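Local structure of FEZ-1 protein (Fluoribacter gormanii, 5WCK) at residues D23-Y28 and H73-A78; K65-S70 and A78-I83; N6-F11 and F219-K224; A89-M94 and S99-G104; Y28-V31 and N36-I39. The protein probably hydrolyses the beta-lactam ring of antibiotics as a monomeric subclass B3 metallo-beta-lactamase with two zinc ions in its active site. The protein carries 2 engineered substitutions. All coordinates share one frame; numbering follows the deposited sequence.

Contact 1 (D23-Y28 and H73-A78). With ZN (zinc ion), chain C; ZN (zinc ion), chain D.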
# COMPACT_ATOMS: atom_id res chain seq x y z
N ASP A 23 3.73 -0.82 13.51
CA ASP A 23 5.17 -0.77 13.35
C ASP A 23 5.66 -1.60 12.15
O ASP A 23 6.89 -1.70 11.93
CB ASP A 23 5.86 -1.21 14.65
CG ASP A 23 5.83 -2.70 14.92
OD1 ASP A 23 5.00 -3.40 14.32
OD2 ASP A 23 6.68 -3.15 15.75
N ASP A 24 4.72 -2.20 11.40
CA ASP A 24 5.04 -3.03 10.23
C ASP A 24 4.04 -2.71 9.11
O ASP A 24 4.37 -2.00 8.15
CB ASP A 24 5.05 -4.52 10.60
CG ASP A 24 5.08 -5.45 9.40
OD1 ASP A 24 5.56 -5.01 8.33
OD2 ASP A 24 4.58 -6.60 9.54
N LEU A 25 2.81 -3.21 9.25
CA LEU A 25 1.78 -2.99 8.25
C LEU A 25 1.40 -1.50 8.27
O LEU A 25 1.05 -0.96 9.35
CB LEU A 25 0.58 -3.89 8.55
CG LEU A 25 0.90 -5.36 8.70
CD1 LEU A 25 -0.33 -6.19 9.04
CD2 LEU A 25 1.61 -5.89 7.46
N ALA A 26 1.59 -0.83 7.13
CA ALA A 26 1.46 0.64 7.02
C ALA A 26 0.08 1.03 6.50
O ALA A 26 -0.36 0.48 5.49
CB ALA A 26 2.51 1.19 6.08
N SER A 27 -0.57 1.97 7.18
CA SER A 27 -1.87 2.50 6.79
C SER A 27 -1.81 4.02 6.82
O SER A 27 -1.06 4.62 7.62
CB SER A 27 -2.98 2.01 7.69
OG SER A 27 -3.12 0.62 7.59
N TYR A 28 -2.60 4.65 5.94
CA TYR A 28 -2.52 6.07 5.71
C TYR A 28 -3.92 6.67 5.74
O TYR A 28 -4.88 6.06 5.27
CB TYR A 28 -1.84 6.35 4.36
CG TYR A 28 -0.47 5.74 4.27
CD1 TYR A 28 0.64 6.42 4.75
CD2 TYR A 28 -0.27 4.45 3.81
CE1 TYR A 28 1.90 5.84 4.75
CE2 TYR A 28 0.98 3.86 3.77
CZ TYR A 28 2.08 4.56 4.25
OH TYR A 28 3.35 4.05 4.24
N HIS A 73 -3.40 -8.79 -0.64
CA HIS A 73 -2.93 -9.82 0.26
C HIS A 73 -3.53 -9.56 1.65
O HIS A 73 -3.82 -8.41 2.01
CB HIS A 73 -1.41 -9.88 0.33
CG HIS A 73 -0.76 -10.58 -0.82
ND1 HIS A 73 0.57 -10.34 -1.19
CD2 HIS A 73 -1.23 -11.53 -1.66
CE1 HIS A 73 0.87 -11.13 -2.21
NE2 HIS A 73 -0.22 -11.84 -2.54
N PHE A 74 -3.68 -10.63 2.43
CA PHE A 74 -4.34 -10.53 3.74
C PHE A 74 -3.71 -9.47 4.65
O PHE A 74 -4.43 -8.85 5.44
CB PHE A 74 -4.35 -11.90 4.45
CG PHE A 74 -3.01 -12.31 4.99
CD1 PHE A 74 -2.09 -12.96 4.19
CD2 PHE A 74 -2.65 -12.01 6.29
CE1 PHE A 74 -0.83 -13.30 4.67
CE2 PHE A 74 -1.39 -12.35 6.77
CZ PHE A 74 -0.48 -12.99 5.96
N ASP A 75 -2.38 -9.27 4.57
CA ASP A 75 -1.70 -8.36 5.49
C ASP A 75 -2.05 -6.90 5.19
O ASP A 75 -1.79 -6.06 6.04
CB ASP A 75 -0.19 -8.60 5.54
CG ASP A 75 0.56 -8.50 4.22
OD1 ASP A 75 -0.02 -8.92 3.21
OD2 ASP A 75 1.73 -8.06 4.23
N HIS A 76 -2.58 -6.60 4.00
CA HIS A 76 -3.00 -5.24 3.66
C HIS A 76 -4.52 -5.07 3.59
O HIS A 76 -4.99 -3.94 3.71
CB HIS A 76 -2.32 -4.78 2.36
CG HIS A 76 -0.85 -4.98 2.45
ND1 HIS A 76 -0.05 -4.22 3.27
CD2 HIS A 76 -0.05 -5.94 1.94
CE1 HIS A 76 1.19 -4.68 3.23
NE2 HIS A 76 1.24 -5.71 2.41
N ALA A 77 -5.26 -6.17 3.40
CA ALA A 77 -6.68 -6.09 3.01
C ALA A 77 -7.61 -6.93 3.91
O ALA A 77 -8.82 -6.88 3.68
CB ALA A 77 -6.84 -6.52 1.58
N ALA A 78 -7.09 -7.70 4.87
CA ALA A 78 -7.99 -8.62 5.63
C ALA A 78 -9.07 -7.85 6.42
O ALA A 78 -10.18 -8.36 6.60
CB ALA A 78 -7.19 -9.47 6.57
ZN ZN C . 2.73 -7.24 2.63
ZN ZN D . 1.89 -8.91 -0.51
O HOH W 1 -0.54 -2.31 5.23
O HOH W 2 2.20 -8.77 1.43
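Leu-25 leans on Asp-75 and His-76 at the dizinc active site, where the HxHxDH sequence of the metallo-beta-lactamase family runs into the short helix 74-77. The leucine and aspartate side chains meet at about a right angle. CD2 of Leu-25 touches CB of Asp-75 at 3.8 Å, while its CD1 lies 3.3 Å from the carbonyl O of Asp-75. That buried oxygen has no polar partner in the model, so the methyl simply roofs it over. Asp-75 holds its carboxylate between the backbone N and C (chi1 57°), which carries OD2 to one zinc ion, joined there by His-76 NE2 at 2.1 Å and by His-215. The other carboxylate oxygen, OD1, accepts a bond from the water that bridges the two metals, at 2.8 Å from the water oxygen. His-73 ND1 serves the second zinc ion at 2.1 Å, alongside His-71 and His-149. A second water links the loop to His-76: it accepts from ND1 and can donate to Ala-26 O, both at 2.8 Å; it lies in the imidazole plane and, with the zinc ion, probably helps to fix the ring's rotation. Asp-24 OD1 bonds ND1 of His-215. Residues 23-28 thus run from strand 17-19 past the metal site into strand 28-32, while His-73 occupies the N-cap position of helix 74-77, ahead of helix 80-87.

Contact 2 (K65-S70 and A78-I83)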
# COMPACT_ATOMS: atom_id res chain seq x y z
N LYS A 65 -14.67 7.90 4.29
CA LYS A 65 -15.55 7.85 3.13
C LYS A 65 -15.10 6.81 2.09
O LYS A 65 -15.94 6.30 1.31
CB LYS A 65 -15.59 9.20 2.42
CG LYS A 65 -16.10 10.35 3.27
CD LYS A 65 -17.55 10.20 3.67
CE LYS A 65 -18.07 11.42 4.41
NZ LYS A 65 -19.45 11.21 4.89
N ILE A 66 -13.78 6.57 2.01
CA ILE A 66 -13.18 5.77 0.93
C ILE A 66 -12.11 4.89 1.57
O ILE A 66 -11.33 5.38 2.40
CB ILE A 66 -12.55 6.64 -0.18
CG1 ILE A 66 -13.61 7.53 -0.86
CG2 ILE A 66 -11.85 5.78 -1.20
CD1 ILE A 66 -13.03 8.49 -1.90
N LEU A 67 -12.11 3.60 1.19
CA LEU A 67 -11.10 2.63 1.59
C LEU A 67 -10.37 2.14 0.34
O LEU A 67 -11.01 1.71 -0.64
CB LEU A 67 -11.79 1.44 2.29
CG LEU A 67 -10.87 0.29 2.70
CD1 LEU A 67 -9.79 0.72 3.70
CD2 LEU A 67 -11.68 -0.85 3.28
N LEU A 68 -9.03 2.27 0.37
CA LEU A 68 -8.12 1.79 -0.67
C LEU A 68 -7.13 0.82 -0.04
O LEU A 68 -7.00 0.79 1.18
CB LEU A 68 -7.34 2.97 -1.28
CG LEU A 68 -8.16 4.18 -1.70
CD1 LEU A 68 -7.24 5.31 -2.12
CD2 LEU A 68 -9.14 3.82 -2.80
N ILE A 69 -6.46 0.05 -0.90
CA ILE A 69 -5.42 -0.85 -0.51
C ILE A 69 -4.21 -0.71 -1.44
O ILE A 69 -4.33 -0.32 -2.62
CB ILE A 69 -5.91 -2.30 -0.45
CG1 ILE A 69 -6.47 -2.78 -1.79
CG2 ILE A 69 -6.89 -2.48 0.70
CD1 ILE A 69 -6.82 -4.26 -1.85
N SER A 70 -3.05 -1.13 -0.93
CA SER A 70 -1.84 -1.25 -1.74
C SER A 70 -1.94 -2.45 -2.69
O SER A 70 -1.59 -2.37 -3.85
CB SER A 70 -0.61 -1.40 -0.88
OG SER A 70 -0.33 -0.19 -0.19
N ALA A 78 -7.09 -7.70 4.87
CA ALA A 78 -7.99 -8.62 5.63
C ALA A 78 -9.07 -7.85 6.42
O ALA A 78 -10.18 -8.36 6.60
CB ALA A 78 -7.19 -9.47 6.57
N GLY A 79 -8.73 -6.65 6.89
CA GLY A 79 -9.63 -5.84 7.74
C GLY A 79 -10.73 -5.11 6.98
O GLY A 79 -11.51 -4.39 7.60
N SER A 80 -10.80 -5.25 5.65
CA SER A 80 -11.63 -4.35 4.83
C SER A 80 -13.12 -4.54 5.14
O SER A 80 -13.84 -3.55 5.25
CB SER A 80 -11.34 -4.48 3.37
OG SER A 80 -10.01 -3.98 3.10
N GLU A 81 -13.58 -5.79 5.27
CA GLU A 81 -15.02 -6.01 5.54
C GLU A 81 -15.42 -5.33 6.85
O GLU A 81 -16.48 -4.67 6.91
CB GLU A 81 -15.38 -7.49 5.52
CG GLU A 81 -16.87 -7.74 5.77
CD GLU A 81 -17.85 -7.07 4.82
OE1 GLU A 81 -17.46 -6.65 3.71
OE2 GLU A 81 -19.06 -6.99 5.20
N LEU A 82 -14.61 -5.48 7.91
CA LEU A 82 -14.89 -4.84 9.19
C LEU A 82 -14.98 -3.32 9.03
O LEU A 82 -15.87 -2.68 9.57
CB LEU A 82 -13.79 -5.16 10.20
CG LEU A 82 -13.77 -6.60 10.72
CD1 LEU A 82 -12.44 -6.86 11.41
CD2 LEU A 82 -14.94 -6.82 11.68
N ILE A 83 -14.04 -2.73 8.28
CA ILE A 83 -14.06 -1.28 8.09
C ILE A 83 -15.35 -0.86 7.37
O ILE A 83 -15.96 0.13 7.73
CB ILE A 83 -12.78 -0.79 7.39
CG1 ILE A 83 -11.61 -1.00 8.35
CG2 ILE A 83 -12.93 0.67 6.96
CD1 ILE A 83 -10.27 -0.53 7.87
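Ser-80 OG, which touches Leu-67, is held by several groups at once: it is hydrogen-bonded to the Ser-41 hydroxyl and to Ala-77 O, and weakly to the Tyr-91 hydroxyl. These bonds satisfy a buried oxygen whose neighbours across the contact are all apolar. CD2 of Leu-67 comes up against both atoms of the serine side chain, lying 3.6 Å from OG and equally 3.6 Å from CB. The leucine reaches that far because CG stands opposite its backbone N (chi1 177°), extending the branch from the strand toward the helix. One turn further along, Ile-83 meets the same methyl with its CG2, 4.2 Å from Leu-67 CD2, so that CD2 sits against two successive inward-facing residues of the helix. Ile-69 adds a lighter touch, its CG2 lying 4.2 Å from Ser-80 OG. The helix itself starts with a regular bond from Ile-83 N to Gly-79 O of 3.1 Å. The contact belongs to the beta-alpha-beta crossover in which strand 64-68 leads through helices 74-77 and 80-87 to the parallel strand 90-94. Helix 80-87 covers one face of the sheet here, with Ile-83 also on Leu-38 of strand 35-39 and Leu-67 flanked by Tyr-91 of strand 90-94.

Contact 3 (N6-F11 and F219-K224)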
# COMPACT_ATOMS: atom_id res chain seq x y z
N ASN A 6 2.93 -4.47 16.20
CA ASN A 6 2.79 -3.69 17.41
C ASN A 6 2.19 -2.33 17.07
O ASN A 6 2.36 -1.84 15.95
CB ASN A 6 4.14 -3.49 18.08
CG ASN A 6 4.76 -4.83 18.42
OD1 ASN A 6 4.22 -5.55 19.25
ND2 ASN A 6 5.87 -5.16 17.76
N PRO A 7 1.51 -1.66 18.02
CA PRO A 7 1.02 -0.31 17.77
C PRO A 7 2.16 0.67 17.49
O PRO A 7 3.32 0.49 17.91
CB PRO A 7 0.24 0.09 19.04
CG PRO A 7 0.59 -0.96 20.07
CD PRO A 7 1.11 -2.17 19.34
N PHE A 8 1.81 1.72 16.75
CA PHE A 8 2.75 2.75 16.41
C PHE A 8 2.04 4.09 16.59
O PHE A 8 0.87 4.20 16.29
CB PHE A 8 3.25 2.61 14.96
CG PHE A 8 4.51 3.37 14.68
CD1 PHE A 8 5.76 2.81 14.93
CD2 PHE A 8 4.48 4.69 14.25
CE1 PHE A 8 6.92 3.52 14.72
CE2 PHE A 8 5.65 5.41 14.06
CZ PHE A 8 6.87 4.82 14.26
N PRO A 9 2.71 5.13 17.11
CA PRO A 9 2.03 6.41 17.31
C PRO A 9 1.66 7.04 15.98
O PRO A 9 2.50 7.12 15.08
CB PRO A 9 3.07 7.30 18.01
CG PRO A 9 4.39 6.60 17.82
CD PRO A 9 4.09 5.14 17.60
N PRO A 10 0.40 7.49 15.81
CA PRO A 10 0.01 8.13 14.55
C PRO A 10 0.61 9.53 14.46
O PRO A 10 0.90 10.17 15.50
CB PRO A 10 -1.52 8.14 14.65
CG PRO A 10 -1.80 8.27 16.14
CD PRO A 10 -0.70 7.44 16.79
N PHE A 11 0.80 10.04 13.24
CA PHE A 11 1.43 11.33 13.05
C PHE A 11 1.11 11.86 11.66
O PHE A 11 0.69 11.09 10.79
CB PHE A 11 2.95 11.26 13.27
CG PHE A 11 3.69 10.37 12.31
CD1 PHE A 11 3.77 9.01 12.54
CD2 PHE A 11 4.28 10.90 11.18
CE1 PHE A 11 4.44 8.20 11.65
CE2 PHE A 11 4.95 10.09 10.28
CZ PHE A 11 5.02 8.74 10.52
N PHE A 219 10.62 1.82 3.97
CA PHE A 219 10.95 3.23 3.87
C PHE A 219 11.53 3.77 5.19
O PHE A 219 11.66 4.96 5.33
CB PHE A 219 9.75 4.06 3.41
CG PHE A 219 8.55 4.07 4.32
CD1 PHE A 219 7.60 3.05 4.25
CD2 PHE A 219 8.36 5.07 5.25
CE1 PHE A 219 6.47 3.08 5.05
CE2 PHE A 219 7.24 5.08 6.07
CZ PHE A 219 6.30 4.07 5.98
N ASP A 220 11.92 2.89 6.12
CA ASP A 220 12.65 3.32 7.34
C ASP A 220 11.74 4.15 8.25
O ASP A 220 12.18 5.16 8.80
CB ASP A 220 13.96 4.05 7.00
CG ASP A 220 14.99 4.06 8.12
OD1 ASP A 220 14.86 3.23 9.05
OD2 ASP A 220 15.92 4.90 8.05
N LEU A 221 10.49 3.73 8.43
CA LEU A 221 9.50 4.44 9.27
C LEU A 221 10.09 4.76 10.64
O LEU A 221 9.97 5.89 11.11
CB LEU A 221 8.23 3.61 9.44
CG LEU A 221 7.24 4.13 10.49
CD1 LEU A 221 6.59 5.42 10.02
CD2 LEU A 221 6.19 3.09 10.86
N LYS A 222 10.63 3.74 11.31
CA LYS A 222 11.02 3.94 12.72
C LYS A 222 12.08 5.03 12.88
O LYS A 222 11.91 5.94 13.70
CB LYS A 222 11.52 2.64 13.36
CG LYS A 222 10.48 1.54 13.47
CD LYS A 222 11.12 0.25 13.89
CE LYS A 222 10.16 -0.89 14.11
NZ LYS A 222 10.91 -2.12 14.39
N ASN A 223 13.18 4.95 12.13
CA ASN A 223 14.27 5.93 12.26
C ASN A 223 13.80 7.31 11.81
O ASN A 223 14.17 8.30 12.40
CB ASN A 223 15.55 5.48 11.55
CG ASN A 223 16.17 4.27 12.21
OD1 ASN A 223 16.50 4.29 13.41
ND2 ASN A 223 16.33 3.19 11.46
N LYS A 224 12.96 7.38 10.77
CA LYS A 224 12.48 8.66 10.31
C LYS A 224 11.53 9.29 11.34
O LYS A 224 11.54 10.48 11.52
CB LYS A 224 11.81 8.50 8.95
CG LYS A 224 12.81 8.32 7.82
CD LYS A 224 12.16 8.04 6.49
CE LYS A 224 13.17 7.87 5.37
NZ LYS A 224 12.55 7.34 4.14
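Phe-8 and Leu-221 form the tight part of this contact, a CH-pi pair that fastens the N-terminal arm, just ahead of strand 11-14, to the first turn of helix 221-229. The two side chains come from opposite directions, and CD2 of Leu-221 stands almost exactly over the Phe-8 ring, 3.8 Å from its centroid and 7° off the normal. Pro-9 CD covers part of the opposite face nearer the rim, so the ring is clasped between proline and leucine. Leu-221 keeps its CG opposite the backbone N (chi1 169°) and parts its two methyls between two rings: CD2 goes to Phe-8, while CD1 reaches the edge of the buried Phe-11, 3.7 Å from CZ and in the ring plane. Tyr-225 of the same helix meets both phenylalanines, edge-to-face with Phe-8. Toward solvent the fit slackens. Lys-222 offers only its aliphatic part, with CG 4.3 Å from Phe-8 CE1, and Lys-222 lies exposed at the margin of the contact. Away from Phe-8 and Phe-11, the start of the helix has a polar bond of its own: Asn-223 ND2 donates to the syn lone pair of Asp-220 OD1 at 2.8 Å, with an N-H...O angle of 157°.

Contact 4 (A89-M94 and S99-G104)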
# COMPACT_ATOMS: atom_id res chain seq x y z
N ALA A 89 -17.60 2.95 4.48
CA ALA A 89 -16.68 3.54 3.48
C ALA A 89 -16.85 2.82 2.14
O ALA A 89 -17.24 1.68 2.17
CB ALA A 89 -15.24 3.38 3.92
N LYS A 90 -16.59 3.51 1.04
CA LYS A 90 -16.64 2.88 -0.30
C LYS A 90 -15.27 2.25 -0.58
O LYS A 90 -14.29 2.95 -0.52
CB LYS A 90 -16.96 3.91 -1.36
CG LYS A 90 -18.33 4.50 -1.13
CD LYS A 90 -18.70 5.41 -2.21
CE LYS A 90 -18.13 6.78 -2.02
NZ LYS A 90 -19.20 7.73 -2.42
N TYR A 91 -15.30 0.98 -0.95
CA TYR A 91 -14.07 0.20 -1.19
C TYR A 91 -13.74 0.24 -2.68
O TYR A 91 -14.53 -0.18 -3.48
CB TYR A 91 -14.36 -1.24 -0.77
CG TYR A 91 -13.16 -2.13 -0.51
CD1 TYR A 91 -11.89 -1.62 -0.40
CD2 TYR A 91 -13.34 -3.48 -0.38
CE1 TYR A 91 -10.82 -2.45 -0.14
CE2 TYR A 91 -12.28 -4.32 -0.11
CZ TYR A 91 -11.02 -3.80 0.04
OH TYR A 91 -10.00 -4.66 0.31
N MET A 92 -12.53 0.70 -3.01
CA MET A 92 -12.14 0.84 -4.40
C MET A 92 -10.83 0.07 -4.59
O MET A 92 -9.88 0.24 -3.81
CB MET A 92 -11.96 2.31 -4.78
CG MET A 92 -13.12 3.19 -4.36
SD MET A 92 -12.95 4.86 -5.03
CE MET A 92 -14.43 5.59 -4.33
N VAL A 93 -10.79 -0.75 -5.63
CA VAL A 93 -9.71 -1.74 -5.86
C VAL A 93 -9.40 -1.81 -7.36
O VAL A 93 -10.28 -1.83 -8.22
CB VAL A 93 -10.07 -3.13 -5.30
CG1 VAL A 93 -8.98 -4.14 -5.60
CG2 VAL A 93 -10.36 -3.11 -3.82
N MET A 94 -8.09 -1.85 -7.68
CA MET A 94 -7.58 -2.05 -9.03
C MET A 94 -8.17 -3.35 -9.62
O MET A 94 -8.12 -4.39 -8.99
CB MET A 94 -6.05 -2.16 -8.98
CG MET A 94 -5.35 -2.15 -10.34
SD MET A 94 -5.53 -0.65 -11.35
CE MET A 94 -4.51 0.47 -10.39
N SER A 99 -10.76 -9.89 -8.22
CA SER A 99 -11.13 -11.29 -8.01
C SER A 99 -10.64 -11.78 -6.64
O SER A 99 -11.33 -12.51 -5.92
CB SER A 99 -10.61 -12.17 -9.11
OG SER A 99 -10.86 -13.53 -8.81
N VAL A 100 -9.40 -11.43 -6.28
CA VAL A 100 -8.87 -11.88 -5.00
C VAL A 100 -9.67 -11.29 -3.83
O VAL A 100 -9.94 -11.98 -2.86
CB VAL A 100 -7.36 -11.57 -4.88
CG1 VAL A 100 -6.86 -11.80 -3.49
CG2 VAL A 100 -6.59 -12.41 -5.89
N ILE A 101 -10.03 -10.01 -3.92
CA ILE A 101 -10.80 -9.39 -2.85
C ILE A 101 -12.18 -10.07 -2.73
O ILE A 101 -12.61 -10.40 -1.62
CB ILE A 101 -10.88 -7.87 -3.07
CG1 ILE A 101 -9.49 -7.22 -2.99
CG2 ILE A 101 -11.86 -7.23 -2.09
CD1 ILE A 101 -8.74 -7.52 -1.72
N LEU A 102 -12.86 -10.30 -3.85
CA LEU A 102 -14.23 -10.90 -3.81
C LEU A 102 -14.17 -12.33 -3.24
O LEU A 102 -15.09 -12.76 -2.53
CB LEU A 102 -14.84 -10.92 -5.21
CG LEU A 102 -15.10 -9.57 -5.87
CD1 LEU A 102 -15.78 -9.77 -7.22
CD2 LEU A 102 -15.90 -8.64 -5.00
N SER A 103 -13.09 -13.06 -3.53
CA SER A 103 -12.94 -14.46 -3.15
C SER A 103 -12.24 -14.61 -1.80
O SER A 103 -12.00 -15.74 -1.32
CB SER A 103 -12.23 -15.24 -4.23
OG SER A 103 -10.85 -14.91 -4.28
N GLY A 104 -11.82 -13.50 -1.17
CA GLY A 104 -11.12 -13.59 0.10
C GLY A 104 -9.83 -14.39 -0.01
O GLY A 104 -9.42 -15.05 0.94
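Ile-101 faces Tyr-91 and Val-93 inside a beta-alpha-beta unit made of strand 90-94, helix 95-103 and strand 126-128, and it carries the helix side of the contact by itself. From CB, which points at the strand, the side chain divides. The CG2 branch is the closer one: it approaches the Tyr-91 ring obliquely, 3.5 Å from CE2, and also stands 4.0 Å from the tyrosine OH. On the other branch CG1 sits beside the backbone N, opposite the carbonyl carbon (chi1 -64°), and rests 4.1 Å from Val-93 CG1, the two side chains crossing at a slant. The tip, CD1, then bends back toward the tyrosine and lies 3.7 Å from its OH. Both methyls therefore lie on the same side of the ring plane, next to the phenol oxygen, which finds a weak hydrogen bond with the Ser-80 hydroxyl. Tyr-91 is steadied from its own strand as well, because Val-93 CG2 lies over one face of its ring, nearer the rim than the centre. Ala-72 and Ser-122 of neighbouring loops also touch Ile-101, and Ala-77 of the zinc-binding helix packs on its CD1. Gly-104 leaves the helical angles in a Schellman motif, with positive phi and Gly-104 N bonded to Ile-101 O at 3.2 Å. In that last turn Ser-99 O accepts two bonds from Ser-103, arriving over opposite faces of its carbonyl plane: one from the backbone N at 3.0 Å, the other from OG at 2.9 Å.

Contact 5 (Y28-V31 and N36-I39)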
# COMPACT_ATOMS: atom_id res chain seq x y z
N TYR A 28 -2.60 4.65 5.94
CA TYR A 28 -2.52 6.07 5.71
C TYR A 28 -3.92 6.67 5.74
O TYR A 28 -4.88 6.06 5.27
CB TYR A 28 -1.84 6.35 4.36
CG TYR A 28 -0.47 5.74 4.27
CD1 TYR A 28 0.64 6.42 4.75
CD2 TYR A 28 -0.27 4.45 3.81
CE1 TYR A 28 1.90 5.84 4.75
CE2 TYR A 28 0.98 3.86 3.77
CZ TYR A 28 2.08 4.56 4.25
OH TYR A 28 3.35 4.05 4.24
N LEU A 29 -4.02 7.87 6.30
CA LEU A 29 -5.27 8.62 6.36
C LEU A 29 -5.07 9.95 5.63
O LEU A 29 -4.13 10.68 5.91
CB LEU A 29 -5.67 8.90 7.82
CG LEU A 29 -7.07 9.48 8.01
CD1 LEU A 29 -8.14 8.40 7.82
CD2 LEU A 29 -7.23 10.15 9.36
N ILE A 30 -5.96 10.22 4.67
CA ILE A 30 -5.93 11.49 3.94
C ILE A 30 -7.19 12.24 4.39
O ILE A 30 -8.30 11.74 4.21
CB ILE A 30 -5.87 11.28 2.41
CG1 ILE A 30 -4.58 10.59 1.95
CG2 ILE A 30 -5.98 12.62 1.71
CD1 ILE A 30 -4.56 9.11 2.06
N VAL A 31 -6.99 13.43 4.95
CA VAL A 31 -8.05 14.18 5.62
C VAL A 31 -8.45 15.35 4.72
O VAL A 31 -7.61 16.17 4.37
CB VAL A 31 -7.60 14.67 7.01
CG1 VAL A 31 -8.65 15.57 7.64
CG2 VAL A 31 -7.29 13.49 7.92
N ASN A 36 -12.61 11.55 4.86
CA ASN A 36 -11.26 11.00 4.88
C ASN A 36 -11.14 9.76 3.99
O ASN A 36 -12.12 9.02 3.79
CB ASN A 36 -10.86 10.65 6.31
CG ASN A 36 -11.03 11.83 7.24
OD1 ASN A 36 -10.93 13.00 6.83
ND2 ASN A 36 -11.33 11.53 8.50
N ILE A 37 -9.92 9.52 3.50
CA ILE A 37 -9.57 8.32 2.75
C ILE A 37 -8.60 7.50 3.61
O ILE A 37 -7.66 8.08 4.17
CB ILE A 37 -8.87 8.65 1.42
CG1 ILE A 37 -9.72 9.59 0.56
CG2 ILE A 37 -8.47 7.39 0.67
CD1 ILE A 37 -9.02 10.12 -0.67
N LEU A 38 -8.89 6.21 3.75
CA LEU A 38 -8.02 5.28 4.46
C LEU A 38 -7.39 4.31 3.46
O LEU A 38 -8.10 3.75 2.60
CB LEU A 38 -8.85 4.51 5.50
CG LEU A 38 -8.10 3.44 6.28
CD1 LEU A 38 -6.99 4.02 7.14
CD2 LEU A 38 -9.03 2.62 7.15
N ILE A 39 -6.07 4.13 3.57
CA ILE A 39 -5.32 3.16 2.71
C ILE A 39 -4.74 2.06 3.61
O ILE A 39 -4.02 2.41 4.51
CB ILE A 39 -4.20 3.86 1.90
CG1 ILE A 39 -4.68 5.15 1.23
CG2 ILE A 39 -3.64 2.89 0.88
CD1 ILE A 39 -3.69 5.73 0.23
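Tyr-28 and Ile-39 make one hydrogen-bonded pair of an antiparallel beta hairpin, and Ile-30 with Ile-37 makes the next. In the first, Tyr-28 N donates to Ile-39 O at 3.0 Å, and Ile-39 N returns the bond to Tyr-28 O at 2.8 Å. In the second, Ile-30 N to Ile-37 O and Ile-37 N to Ile-30 O are both 2.8 Å. The strands run antiparallel, at 166° to each other. Weaker CA-H...O contacts fill the gaps between them, for instance Leu-38 CA to Tyr-28 O at 3.3 Å.

Apolar contacts follow the two faces. On the face of Tyr-28, Ile-30, Ile-37 and Ile-39, the CB atoms of Ile-30 and Ile-37 stand 4.1 Å apart. Ile-30 CG1 lies beside the backbone N (chi1 -64°), from where CD1 reaches CD1 of Ile-39 on the diagonal at 3.9 Å. On the other face Leu-29 reaches diagonally, its CD1 3.8 Å from Asn-36 CB, while Val-31 and Asn-36 lie side by side, pointing the same way.

The Tyr-28 hydroxyl bonds to Gly-213 O beyond the hairpin. Strand 17-19 continues the sheet beyond strand 28-32, strand 64-68 runs parallel to strand 35-39, and Leu-141 of strand 139-145 in the second sheet packs on Ile-39.

Contacts 2, 4 and 5 share one mixed sheet: contact 5 pairs strands 28-32 and 35-39, next to which comes strand 64-68 of contact 2 and then strand 90-94 of contact 4. Contact 5 is knit by backbone bonds, whereas 2 and 4 set helices on the sheet through a few apolar branches, joined by Ser-80 and Tyr-91. Contact 1 adjoins them, sharing Tyr-28 with contact 5 and Ala-78 with contact 2, but adds metal ligands and waters to its leucine packing. These four are buried. Contact 3, partly exposed, is aromatic and about 27 Å from contact 4 between centres; Asn-6 and Asp-23 link it to contact 1.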